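Side-chain contacts in Xaa-Pro Dipeptidase (Alteromonas macleodii, PDB 2QS8), which probably removes residues from short peptides as a carboxypeptidase of the amidohydrolase superfamily, and holds a magnesium ion and a methionine in its active site: residues A351-A354 against I355-A358; T362-L366 against R367-K371. One frame throughout, in Å; residues are numbered along the deposited sequence.

How the contacts relate
Both contacts are local and lie on consecutive helices: contact 1 runs the length of helix 351-357, whereas contact 2 covers the end of helix 360-365 and the loop after it. Their centres are about 15 Å apart, yet they meet where Ser357 O lies 3.0 Å from Thr362 CG2. Contact 1 is the more buried, with five of its eight touching residues inside; its chemistry is that of a continuing helix, a glutamine amide packed under a selenomethionine and a serine hydroxyl bonded to a carbonyl. Contact 2 is partly buried: Ala363 and Leu366 face barrel strands, whereas Lys364 and Arg367 are exposed, and a Schellman turn and two bridging waters tie up its helix end. Neither is touched by another subunit.

Contact 1: residues A351-A354 against I355-A358; sequences AMKA and IQSA
The flat carboxamide of Gln356 has Met352, present as selenomethionine, over one face: Met352 CG lies 4.1 Å from Gln356 CD, almost on the normal of the amide plane. Lys353 arrives at the oxygen end instead, its CD 3.7 Å from Gln356 OE1 and raised toward the side Met352 occupies. At the other end of the amide, Gln356 NE2 makes a weak hydrogen bond to Asp22, which Lys353 NZ also meets in a long, weak ion pair. An alanine in place of Gln356 would probably open a gap beneath the Met352 side chain and leave Asp22 without its amide donor. Helical bonds fix the spacing: Gln356 N donates to Met352 O at 3.0 Å, and Ile355 N to Ala351 O with an N-H...O angle of 158°. At the next residue, Ser357 OG is placed between its own N and carbonyl carbon (chi1 81°) and donates to Ala354 O at 2.6 Å. With Ile355 and Met352 packed on Ile17 and Ala358 on Phe325, this serine hydroxyl bonded back to a main-chain carbonyl closes the last turn of a short helix in the amidohydrolase fold.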
ATOM      1  N   ALA A 351     -11.560  45.555  20.422  1.00 30.71           N
ATOM      2  CA  ALA A 351     -10.766  44.998  21.508  1.00 28.91           C
ATOM      3  C   ALA A 351     -11.404  43.876  22.338  1.00 28.79           C
ATOM      4  O   ALA A 351     -10.769  42.856  22.590  1.00 29.19           O
ATOM      5  CB  ALA A 351     -10.310  46.115  22.428  1.00 28.15           C
HETATM    6  N   MSE A 352     -12.642  44.061  22.775  1.00 28.50           N
HETATM    7  CA  MSE A 352     -13.299  43.055  23.596  1.00 27.54           C
HETATM    8  C   MSE A 352     -13.498  41.750  22.837  1.00 27.02           C
HETATM    9  O   MSE A 352     -13.343  40.665  23.398  1.00 25.24           O
HETATM   10  CB  MSE A 352     -14.645  43.583  24.115  1.00 26.26           C
HETATM   11  CG  MSE A 352     -15.451  42.553  24.895  1.00 24.63           C
HETATM   12 SE   MSE A 352     -14.455  41.959  26.475  1.00 27.18          SE
HETATM   13  CE  MSE A 352     -15.310  42.985  27.944  1.00 24.40           C
ATOM     14  N   LYS A 353     -13.847  41.859  21.561  1.00 28.18           N
ATOM     15  CA  LYS A 353     -14.053  40.676  20.741  1.00 29.98           C
ATOM     16  C   LYS A 353     -12.732  39.938  20.580  1.00 30.38           C
ATOM     17  O   LYS A 353     -12.704  38.709  20.514  1.00 30.01           O
ATOM     18  CB  LYS A 353     -14.605  41.060  19.374  1.00 32.92           C
ATOM     19  CG  LYS A 353     -15.953  40.421  19.062  1.00 39.25           C
ATOM     20  CD  LYS A 353     -17.019  40.758  20.111  1.00 42.77           C
ATOM     21  CE  LYS A 353     -18.373  40.153  19.737  1.00 44.45           C
ATOM     22  NZ  LYS A 353     -19.401  40.370  20.794  1.00 45.96           N
ATOM     23  N   ALA A 354     -11.644  40.696  20.535  1.00 29.87           N
ATOM     24  CA  ALA A 354     -10.321  40.116  20.402  1.00 30.51           C
ATOM     25  C   ALA A 354      -9.981  39.319  21.657  1.00 30.03           C
ATOM     26  O   ALA A 354      -9.487  38.197  21.563  1.00 30.39           O
ATOM     27  CB  ALA A 354      -9.286  41.212  20.174  1.00 29.99           C
ATOM     28  N   ILE A 355     -10.246  39.889  22.829  1.00 29.34           N
ATOM     29  CA  ILE A 355      -9.955  39.189  24.073  1.00 29.09           C
ATOM     30  C   ILE A 355     -10.821  37.935  24.212  1.00 29.94           C
ATOM     31  O   ILE A 355     -10.378  36.923  24.753  1.00 30.03           O
ATOM     32  CB  ILE A 355     -10.181  40.091  25.294  1.00 28.80           C
ATOM     33  CG1 ILE A 355      -9.237  41.288  25.223  1.00 30.57           C
ATOM     34  CG2 ILE A 355      -9.927  39.311  26.569  1.00 26.93           C
ATOM     35  CD1 ILE A 355      -9.463  42.323  26.288  1.00 31.33           C
ATOM     36  N   GLN A 356     -12.055  38.004  23.716  1.00 29.35           N
ATOM     37  CA  GLN A 356     -12.947  36.856  23.805  1.00 31.02           C
ATOM     38  C   GLN A 356     -12.481  35.746  22.865  1.00 30.46           C
ATOM     39  O   GLN A 356     -12.757  34.570  23.099  1.00 31.93           O
ATOM     40  CB  GLN A 356     -14.395  37.272  23.489  1.00 29.99           C
ATOM     41  CG  GLN A 356     -14.928  38.328  24.455  1.00 31.81           C
ATOM     42  CD  GLN A 356     -16.406  38.618  24.288  1.00 30.87           C
ATOM     43  OE1 GLN A 356     -16.900  38.779  23.179  1.00 32.34           O
ATOM     44  NE2 GLN A 356     -17.116  38.703  25.405  1.00 32.27           N
ATOM     45  N   SER A 357     -11.750  36.119  21.818  1.00 29.40           N
ATOM     46  CA  SER A 357     -11.257  35.137  20.870  1.00 29.05           C
ATOM     47  C   SER A 357     -10.065  34.365  21.437  1.00 28.11           C
ATOM     48  O   SER A 357      -9.679  33.338  20.895  1.00 29.91           O
ATOM     49  CB  SER A 357     -10.842  35.809  19.560  1.00 28.70           C
ATOM     50  OG  SER A 357      -9.548  36.365  19.674  1.00 30.38           O
ATOM     51  N   ALA A 358      -9.486  34.863  22.523  1.00 28.13           N
ATOM     52  CA  ALA A 358      -8.342  34.205  23.145  1.00 26.10           C
ATOM     53  C   ALA A 358      -8.729  33.591  24.484  1.00 27.07           C
ATOM     54  O   ALA A 358      -7.873  33.119  25.228  1.00 26.32           O
ATOM     55  CB  ALA A 358      -7.218  35.196  23.336  1.00 26.20           C
TER

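Contact 2: residues T362-L366 against R367-K371; sequences TAKLL and RIEDK
Two main-chain hydrogen bonds reach back from Ile368 and Arg367 into the last turn of the helix. Ile368 N donates to Ala363 O at 2.8 Å, and the N-H...O angle of 173° makes this bond almost straight. The second, from Arg367 N to Lys364 O at 3.0 Å, arrives from well above the carbonyl plane and so does not use a lone pair. Between them the chain turns through Arg367, whose positive phi of 59° takes it out of the helix.

Apolar contacts follow from that turn. Ile368 is carried back over the helix, its CG1 4.3 Å from Ala363 CB. Leu366 and Ile368 lie side by side and point the same way, Leu366 CB being 3.9 Å from Ile368 CG1. Leu366 also packs on Thr109 and Arg111 of strand 107-112, and Ala363 on Met66 of strand 60-67.

Among the charged residues, Lys364 and Glu369 meet through their carbon chains, which cross at about a right angle with Lys364 CG 3.9 Å from Glu369 CB. The ammonium of Lys364 is salt-bridged to Glu361 instead. Glu369 bends at chi2 (-92°), folding its carboxylate back beside the helix end.

Water supplies the remaining links. One molecule donates both to Lys364 O, at 2.6 Å, and to Glu369 OE2, at 2.8 Å, so this carbonyl receives a water as well as Arg367 N. A second donates to Leu365 O and accepts from Arg367 NE at 3.1 Å, lying in the guanidinium plane at its edge, while Arg367 NH2 forms a salt bridge with Asp251.

The paired back-bonds, the positive phi and the apolar contact of Ala363 with Ile368 are those of a Schellman motif, here ending helix 360-365 beside strands of the amidohydrolase barrel.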
ATOM      1  N   THR A 362     -11.216  30.187  22.003  1.00 24.19           N
ATOM      2  CA  THR A 362     -10.138  29.223  22.011  1.00 24.44           C
ATOM      3  C   THR A 362     -10.555  28.016  22.833  1.00 25.47           C
ATOM      4  O   THR A 362     -10.247  26.881  22.472  1.00 26.70           O
ATOM      5  CB  THR A 362      -8.847  29.812  22.619  1.00 24.74           C
ATOM      6  OG1 THR A 362      -9.155  30.476  23.850  1.00 24.56           O
ATOM      7  CG2 THR A 362      -8.193  30.788  21.650  1.00 24.12           C
ATOM      8  N   ALA A 363     -11.258  28.260  23.938  1.00 25.67           N
ATOM      9  CA  ALA A 363     -11.717  27.173  24.808  1.00 26.24           C
ATOM     10  C   ALA A 363     -12.667  26.227  24.075  1.00 26.21           C
ATOM     11  O   ALA A 363     -12.654  25.023  24.321  1.00 27.06           O
ATOM     12  CB  ALA A 363     -12.389  27.732  26.047  1.00 26.63           C
ATOM     13  N   LYS A 364     -13.488  26.769  23.183  1.00 26.42           N
ATOM     14  CA  LYS A 364     -14.423  25.949  22.417  1.00 27.97           C
ATOM     15  C   LYS A 364     -13.677  25.102  21.378  1.00 27.47           C
ATOM     16  O   LYS A 364     -13.976  23.922  21.197  1.00 27.87           O
ATOM     17  CB  LYS A 364     -15.457  26.830  21.707  1.00 28.26           C
ATOM     18  CG  LYS A 364     -16.353  27.627  22.643  1.00 30.16           C
ATOM     19  CD  LYS A 364     -17.237  28.589  21.860  1.00 29.95           C
ATOM     20  CE  LYS A 364     -17.914  29.579  22.786  1.00 31.58           C
ATOM     21  NZ  LYS A 364     -18.575  30.672  22.016  1.00 31.74           N
ATOM     22  N   LEU A 365     -12.710  25.715  20.701  1.00 26.91           N
ATOM     23  CA  LEU A 365     -11.916  25.010  19.695  1.00 25.17           C
ATOM     24  C   LEU A 365     -11.132  23.858  20.325  1.00 24.48           C
ATOM     25  O   LEU A 365     -10.927  22.831  19.689  1.00 23.33           O
ATOM     26  CB  LEU A 365     -10.950  25.974  18.990  1.00 24.50           C
ATOM     27  CG  LEU A 365     -10.085  25.408  17.849  1.00 24.07           C
ATOM     28  CD1 LEU A 365     -10.938  24.644  16.831  1.00 22.46           C
ATOM     29  CD2 LEU A 365      -9.353  26.556  17.172  1.00 20.10           C
ATOM     30  N   LEU A 366     -10.702  24.034  21.572  1.00 24.08           N
ATOM     31  CA  LEU A 366      -9.966  22.992  22.280  1.00 25.44           C
ATOM     32  C   LEU A 366     -10.904  22.073  23.060  1.00 26.88           C
ATOM     33  O   LEU A 366     -10.449  21.183  23.768  1.00 26.64           O
ATOM     34  CB  LEU A 366      -8.946  23.603  23.243  1.00 25.67           C
ATOM     35  CG  LEU A 366      -7.571  24.005  22.690  1.00 25.93           C
ATOM     36  CD1 LEU A 366      -6.718  24.583  23.808  1.00 21.57           C
ATOM     37  CD2 LEU A 366      -6.869  22.791  22.091  1.00 24.68           C
ATOM     38  N   ARG A 367     -12.210  22.312  22.937  1.00 28.10           N
ATOM     39  CA  ARG A 367     -13.231  21.495  23.598  1.00 28.31           C
ATOM     40  C   ARG A 367     -13.080  21.465  25.112  1.00 28.67           C
ATOM     41  O   ARG A 367     -13.180  20.408  25.732  1.00 29.73           O
ATOM     42  CB  ARG A 367     -13.192  20.063  23.038  1.00 27.40           C
ATOM     43  CG  ARG A 367     -13.266  20.021  21.518  1.00 27.90           C
ATOM     44  CD  ARG A 367     -13.098  18.630  20.953  1.00 28.40           C
ATOM     45  NE  ARG A 367     -13.101  18.645  19.492  1.00 28.71           N
ATOM     46  CZ  ARG A 367     -13.109  17.560  18.723  1.00 30.55           C
ATOM     47  NH1 ARG A 367     -13.118  16.343  19.266  1.00 29.35           N
ATOM     48  NH2 ARG A 367     -13.103  17.696  17.401  1.00 27.77           N
ATOM     49  N   ILE A 368     -12.835  22.632  25.700  1.00 27.79           N
ATOM     50  CA  ILE A 368     -12.686  22.735  27.146  1.00 27.27           C
ATOM     51  C   ILE A 368     -13.432  23.945  27.713  1.00 27.42           C
ATOM     52  O   ILE A 368     -13.173  24.375  28.839  1.00 27.11           O
ATOM     53  CB  ILE A 368     -11.201  22.821  27.556  1.00 25.16           C
ATOM     54  CG1 ILE A 368     -10.498  23.914  26.757  1.00 24.31           C
ATOM     55  CG2 ILE A 368     -10.532  21.489  27.350  1.00 23.43           C
ATOM     56  CD1 ILE A 368      -9.080  24.161  27.220  1.00 23.15           C
ATOM     57  N   GLU A 369     -14.380  24.466  26.940  1.00 28.55           N
ATOM     58  CA  GLU A 369     -15.151  25.634  27.354  1.00 31.74           C
ATOM     59  C   GLU A 369     -15.969  25.430  28.623  1.00 32.05           C
ATOM     60  O   GLU A 369     -16.411  26.393  29.235  1.00 32.59           O
ATOM     61  CB  GLU A 369     -16.100  26.092  26.236  1.00 33.55           C
ATOM     62  CG  GLU A 369     -17.229  25.122  25.950  1.00 35.72           C
ATOM     63  CD  GLU A 369     -16.886  24.129  24.859  1.00 39.95           C
ATOM     64  OE1 GLU A 369     -15.722  23.665  24.810  1.00 39.38           O
ATOM     65  OE2 GLU A 369     -17.787  23.808  24.053  1.00 44.37           O
ATOM     66  N   ASP A 370     -16.182  24.186  29.024  1.00 33.53           N
ATOM     67  CA  ASP A 370     -16.959  23.945  30.230  1.00 36.27           C
ATOM     68  C   ASP A 370     -16.089  24.006  31.482  1.00 36.74           C
ATOM     69  O   ASP A 370     -16.603  23.947  32.595  1.00 37.53           O
ATOM     70  CB  ASP A 370     -17.661  22.587  30.141  1.00 38.07           C
ATOM     71  CG  ASP A 370     -16.686  21.424  30.124  1.00 42.61           C
ATOM     72  OD1 ASP A 370     -15.619  21.531  29.475  1.00 42.74           O
ATOM     73  OD2 ASP A 370     -16.994  20.391  30.751  1.00 46.00           O
ATOM     74  N   LYS A 371     -14.776  24.140  31.299  1.00 36.48           N
ATOM     75  CA  LYS A 371     -13.848  24.193  32.429  1.00 35.97           C
ATOM     76  C   LYS A 371     -12.909  25.399  32.456  1.00 33.97           C
ATOM     77  O   LYS A 371     -12.393  25.763  33.512  1.00 31.25           O
ATOM     78  CB  LYS A 371     -13.008  22.914  32.480  1.00 39.72           C
ATOM     79  CG  LYS A 371     -13.723  21.739  33.112  1.00 44.59           C
ATOM     80  CD  LYS A 371     -12.802  20.543  33.263  1.00 48.03           C
ATOM     81  CE  LYS A 371     -13.369  19.558  34.283  1.00 50.04           C
ATOM     82  NZ  LYS A 371     -13.450  20.158  35.660  1.00 50.39           N
TER
HETATM   83  O   HOH W   1     -16.244  22.802  21.924  1.00 34.41           O
HETATM   84  O   HOH W   2     -12.684  21.505  18.248  1.00 26.76           O